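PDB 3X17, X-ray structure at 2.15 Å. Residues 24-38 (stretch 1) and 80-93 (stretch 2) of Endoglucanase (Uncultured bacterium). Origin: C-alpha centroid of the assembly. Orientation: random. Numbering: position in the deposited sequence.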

# COMPACT_ATOMS: atom_id res chain seq x y z
N GLY A 24 -9.28 -12.43 10.82
CA GLY A 24 -9.93 -12.35 12.14
C GLY A 24 -9.66 -11.04 12.87
O GLY A 24 -9.67 -9.96 12.25
N TYR A 25 -9.48 -11.13 14.18
CA TYR A 25 -9.50 -9.94 15.05
C TYR A 25 -8.52 -10.12 16.19
O TYR A 25 -8.40 -11.22 16.73
N HIS A 26 -7.82 -9.05 16.55
CA HIS A 26 -7.01 -9.04 17.76
C HIS A 26 -7.94 -8.95 18.98
O HIS A 26 -8.98 -8.31 18.93
N PRO A 27 -7.54 -9.58 20.10
CA PRO A 27 -8.46 -9.55 21.26
C PRO A 27 -8.84 -8.13 21.74
O PRO A 27 -9.97 -7.90 22.15
N ALA A 28 -7.94 -7.17 21.59
CA ALA A 28 -8.16 -5.87 22.20
C ALA A 28 -9.03 -4.93 21.36
O ALA A 28 -9.30 -3.80 21.76
N THR A 29 -9.39 -5.34 20.16
CA THR A 29 -9.94 -4.37 19.24
C THR A 29 -11.43 -4.55 19.10
O THR A 29 -11.96 -5.62 19.42
N PRO A 30 -12.10 -3.51 18.59
CA PRO A 30 -13.49 -3.65 18.14
C PRO A 30 -13.62 -4.74 17.08
O PRO A 30 -12.67 -5.02 16.37
N LYS A 31 -14.75 -5.42 17.05
CA LYS A 31 -14.91 -6.60 16.18
C LYS A 31 -16.26 -6.57 15.48
O LYS A 31 -17.29 -6.83 16.11
N GLN A 32 -16.27 -6.12 14.23
CA GLN A 32 -17.53 -5.94 13.50
C GLN A 32 -17.96 -7.20 12.74
O GLN A 32 -17.11 -7.98 12.29
N ALA A 33 -19.27 -7.40 12.60
CA ALA A 33 -19.81 -8.28 11.58
C ALA A 33 -20.99 -7.59 10.91
O ALA A 33 -21.71 -6.81 11.54
N VAL A 34 -21.09 -7.75 9.61
CA VAL A 34 -22.00 -6.93 8.85
C VAL A 34 -22.90 -7.89 8.12
O VAL A 34 -22.41 -8.81 7.45
N LEU A 35 -24.20 -7.74 8.36
CA LEU A 35 -25.22 -8.49 7.65
C LEU A 35 -25.70 -7.66 6.47
O LEU A 35 -26.27 -6.59 6.65
N ALA A 36 -25.41 -8.11 5.26
CA ALA A 36 -25.84 -7.36 4.09
C ALA A 36 -26.97 -8.11 3.42
O ALA A 36 -26.81 -9.27 3.08
N LEU A 37 -28.09 -7.43 3.23
CA LEU A 37 -29.23 -8.02 2.51
C LEU A 37 -29.04 -7.99 1.00
O LEU A 37 -28.61 -6.99 0.43
N ALA A 38 -29.49 -9.05 0.36
CA ALA A 38 -29.75 -9.06 -1.06
C ALA A 38 -30.23 -7.74 -1.66
O ALA A 38 -31.27 -7.23 -1.27
N GLY A 80 -25.21 0.86 -1.83
CA GLY A 80 -26.66 0.66 -1.99
C GLY A 80 -27.26 -0.41 -1.08
O GLY A 80 -28.47 -0.58 -1.06
N ASP A 81 -26.43 -1.15 -0.35
CA ASP A 81 -26.95 -2.29 0.43
C ASP A 81 -27.77 -1.87 1.65
O ASP A 81 -27.62 -0.77 2.18
N THR A 82 -28.60 -2.80 2.11
CA THR A 82 -29.18 -2.71 3.42
C THR A 82 -28.33 -3.51 4.39
O THR A 82 -28.15 -4.73 4.21
N LEU A 83 -27.78 -2.81 5.39
CA LEU A 83 -26.91 -3.44 6.39
C LEU A 83 -27.53 -3.48 7.78
O LEU A 83 -28.12 -2.50 8.25
N TYR A 84 -27.28 -4.58 8.48
CA TYR A 84 -27.31 -4.60 9.93
C TYR A 84 -25.90 -4.88 10.42
O TYR A 84 -25.10 -5.44 9.69
N ARG A 85 -25.61 -4.54 11.67
CA ARG A 85 -24.28 -4.76 12.22
C ARG A 85 -24.25 -5.11 13.69
O ARG A 85 -25.14 -4.71 14.46
N ALA A 86 -23.26 -5.91 14.06
CA ALA A 86 -22.95 -6.19 15.46
C ALA A 86 -21.50 -5.82 15.77
O ALA A 86 -20.64 -5.73 14.88
N ASP A 87 -21.22 -5.70 17.06
CA ASP A 87 -19.87 -5.52 17.53
C ASP A 87 -19.65 -6.53 18.64
O ASP A 87 -20.24 -6.41 19.71
N PHE A 88 -18.98 -7.63 18.33
CA PHE A 88 -18.69 -8.63 19.33
C PHE A 88 -17.33 -8.46 20.00
O PHE A 88 -16.67 -9.44 20.33
N THR A 89 -16.93 -7.20 20.21
CA THR A 89 -15.70 -6.84 20.95
C THR A 89 -15.48 -7.63 22.24
O THR A 89 -14.34 -8.00 22.57
N SER A 90 -16.56 -7.82 22.99
CA SER A 90 -16.56 -8.53 24.30
C SER A 90 -15.86 -9.86 24.22
O SER A 90 -15.28 -10.31 25.20
N LEU A 91 -16.01 -10.53 23.09
CA LEU A 91 -15.42 -11.81 22.89
C LEU A 91 -13.95 -11.57 22.73
O LEU A 91 -13.58 -10.87 21.83
N THR A 92 -13.13 -12.11 23.63
CA THR A 92 -11.68 -11.88 23.57
C THR A 92 -10.91 -13.16 23.81
O THR A 92 -9.69 -13.13 23.86
N ALA A 93 -11.62 -14.28 23.92
CA ALA A 93 -10.94 -15.59 24.05
C ALA A 93 -10.31 -16.09 22.75
O ALA A 93 -10.99 -16.24 21.73

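The most unusual feature of this contact is a buried lysine that runs along the other stretch and ends among backbone carbonyls. Lys-31 points toward stretch 2 and loses 104 Å² to it, more than any other residue here. Its chi angles (m, t, t, p) keep the chain extended until the last bond, which turns the ammonium into a cluster of oxygens. NZ donates to Thr-89 O across the interface at 3.0 Å and, within its own stretch, to Pro-27 O at 2.6 Å and Thr-29 O at 2.8 Å. No carboxylate is among these three acceptors; carbonyl dipoles take up the charge.

The aliphatic base of the same side chain lies over an aromatic face. Lys-31 CB sits 3.8 Å from the centroid of the Phe-88 ring and 10° off its normal, a CH-pi geometry. Phe-88 starts sideways from its CA, but its p rotamer (chi1 59°, chi2 -84°) brings the ring back to stretch 1. There its edge meets the face of Tyr-25 (m): the centroids are 5.2 Å apart, the planes lie at 75°, and Tyr-25 CE1 to Phe-88 CZ is 3.7 Å. Ala-33 CB approaches the edge of the Phe-88 ring, 4.1 Å from its CE1. The backbones are also joined here: Phe-88 N donates to Lys-31 O at 2.9 Å.

Beyond this cluster the strands run antiparallel, at 158°, and side chains alternate between two faces. Ala-33, Leu-35 and Tyr-84 share one face with Ala-86. Leu-35 (t, p) places CD2 3.8 Å from Tyr-84 CD1, and Leu-37 (m, t) brings CD1 to the edge of the Tyr-84 ring, 3.9 Å from CE1. The same Leu-37 CD1 lies 3.6 Å from Thr-82 CG2. Tyr-84, with chi1 m, thus serves both leucines.

On the other face, Leu-83 (m, t) fills the space beside two small side chains: its CD2 is 3.6 Å from Ala-36 CB and 4.0 Å from Val-34 CG1. Val-34 (t) also places CG2 3.8 Å from Arg-85 NH1, next to a polar pair on the same face. Arg-85 (p, t, p, chi4 -111°) donates from NH1 to Gln-32 OE1 at 3.3 Å, with an angle of 162° at the hydrogen; OE1 lies near the guanidinium plane. Gln-32 is p, t, with chi3 -45°. Water 1 reinforces the link, donating to Gln-32 OE1 at 2.5 Å and accepting from Arg-85 NH2 at 3.0 Å, so the two side chains are joined directly and through solvent.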

# COMPACT_ATOMS: atom_id res chain seq x y z
CB TYR A 25 -10.91 -9.70 15.61
CG TYR A 25 -11.99 -9.59 14.54
CD1 TYR A 25 -12.61 -10.73 14.04
CD2 TYR A 25 -12.42 -8.35 14.08
CE1 TYR A 25 -13.58 -10.65 13.05
CE2 TYR A 25 -13.43 -8.25 13.10
CZ TYR A 25 -14.01 -9.42 12.61
OH TYR A 25 -14.98 -9.36 11.62
CB HIS A 26 -6.03 -7.87 17.74
CG HIS A 26 -5.11 -7.83 18.92
ND1 HIS A 26 -3.86 -8.39 18.90
CD2 HIS A 26 -5.29 -7.33 20.17
CE1 HIS A 26 -3.28 -8.22 20.08
NE2 HIS A 26 -4.12 -7.56 20.86
CB PRO A 27 -7.71 -10.32 22.34
CG PRO A 27 -6.73 -11.21 21.57
CD PRO A 27 -6.46 -10.57 20.25
CB ALA A 28 -6.84 -5.20 22.55
CB THR A 29 -9.27 -4.45 17.85
OG1 THR A 29 -9.84 -5.53 17.09
CG2 THR A 29 -7.76 -4.66 18.00
CB PRO A 30 -13.83 -2.28 17.55
CG PRO A 30 -12.74 -1.35 18.08
CD PRO A 30 -11.53 -2.20 18.27
CB LYS A 31 -14.72 -7.90 16.97
CG LYS A 31 -13.49 -7.93 17.91
CD LYS A 31 -13.42 -9.27 18.67
CE LYS A 31 -12.19 -9.33 19.62
NZ LYS A 31 -12.08 -8.17 20.58
CB GLN A 32 -17.42 -4.76 12.53
CG GLN A 32 -16.29 -4.89 11.48
CD GLN A 32 -16.23 -3.68 10.55
OE1 GLN A 32 -17.26 -3.21 10.06
NE2 GLN A 32 -15.00 -3.19 10.29
CB ALA A 33 -20.24 -9.64 12.18
CB VAL A 34 -21.27 -5.99 7.88
CG1 VAL A 34 -22.24 -5.31 6.93
CG2 VAL A 34 -20.47 -4.95 8.65
CB LEU A 35 -26.40 -8.77 8.59
CG LEU A 35 -27.60 -9.47 7.91
CD1 LEU A 35 -27.22 -10.92 7.56
CD2 LEU A 35 -28.84 -9.45 8.81
CB ALA A 36 -24.68 -7.14 3.12
CB LEU A 37 -30.53 -7.29 2.87
CG LEU A 37 -31.00 -7.43 4.31
CD1 LEU A 37 -32.30 -6.66 4.53
CD2 LEU A 37 -31.15 -8.91 4.66
CB ALA A 38 -30.79 -10.08 -1.33
CB ASP A 81 -25.84 -3.25 0.87
CG ASP A 81 -25.11 -3.89 -0.31
OD1 ASP A 81 -25.56 -3.70 -1.46
OD2 ASP A 81 -24.10 -4.58 -0.05
CB THR A 82 -30.62 -3.28 3.40
OG1 THR A 82 -31.43 -2.44 2.57
CG2 THR A 82 -31.22 -3.28 4.82
CB LEU A 83 -25.53 -2.74 6.44
CG LEU A 83 -24.92 -2.41 5.07
CD1 LEU A 83 -23.57 -1.71 5.21
CD2 LEU A 83 -24.77 -3.73 4.28
CB TYR A 84 -28.27 -5.69 10.42
CG TYR A 84 -29.69 -5.50 9.92
CD1 TYR A 84 -30.04 -5.81 8.61
CD2 TYR A 84 -30.69 -5.01 10.76
CE1 TYR A 84 -31.35 -5.64 8.15
CE2 TYR A 84 -32.01 -4.87 10.32
CZ TYR A 84 -32.33 -5.16 9.01
OH TYR A 84 -33.61 -4.96 8.54
CB ARG A 85 -23.36 -3.56 11.93
CG ARG A 85 -23.64 -2.32 12.75
CD ARG A 85 -22.52 -1.30 12.57
NE ARG A 85 -22.26 -1.06 11.15
CZ ARG A 85 -21.15 -1.42 10.50
NH1 ARG A 85 -20.13 -2.03 11.13
NH2 ARG A 85 -21.07 -1.18 9.19
CB ALA A 86 -23.18 -7.65 15.78
CB ASP A 87 -19.71 -4.10 18.07
CG ASP A 87 -18.31 -3.84 18.61
OD1 ASP A 87 -17.52 -4.79 18.73
OD2 ASP A 87 -18.00 -2.65 18.87
CB PHE A 88 -18.85 -10.04 18.75
CG PHE A 88 -17.95 -10.33 17.56
CD1 PHE A 88 -18.34 -9.96 16.28
CD2 PHE A 88 -16.80 -11.10 17.70
CE1 PHE A 88 -17.56 -10.29 15.17
CE2 PHE A 88 -16.02 -11.42 16.62
CZ PHE A 88 -16.40 -11.02 15.34
CB THR A 89 -15.68 -5.32 21.31
OG1 THR A 89 -15.79 -4.54 20.11
CG2 THR A 89 -14.41 -4.94 22.01
CB SER A 90 -18.00 -8.81 24.77
OG SER A 90 -18.64 -7.63 25.18
CB LEU A 91 -15.99 -12.43 21.62
CG LEU A 91 -15.82 -13.92 21.49
CD1 LEU A 91 -15.99 -14.40 20.12
CD2 LEU A 91 -14.50 -14.24 21.98
CB THR A 92 -11.18 -10.83 24.60
OG1 THR A 92 -11.20 -11.39 25.91
CG2 THR A 92 -12.01 -9.54 24.58
CB ALA A 93 -11.89 -16.65 24.66
O HOH W 1 -18.29 -1.82 8.21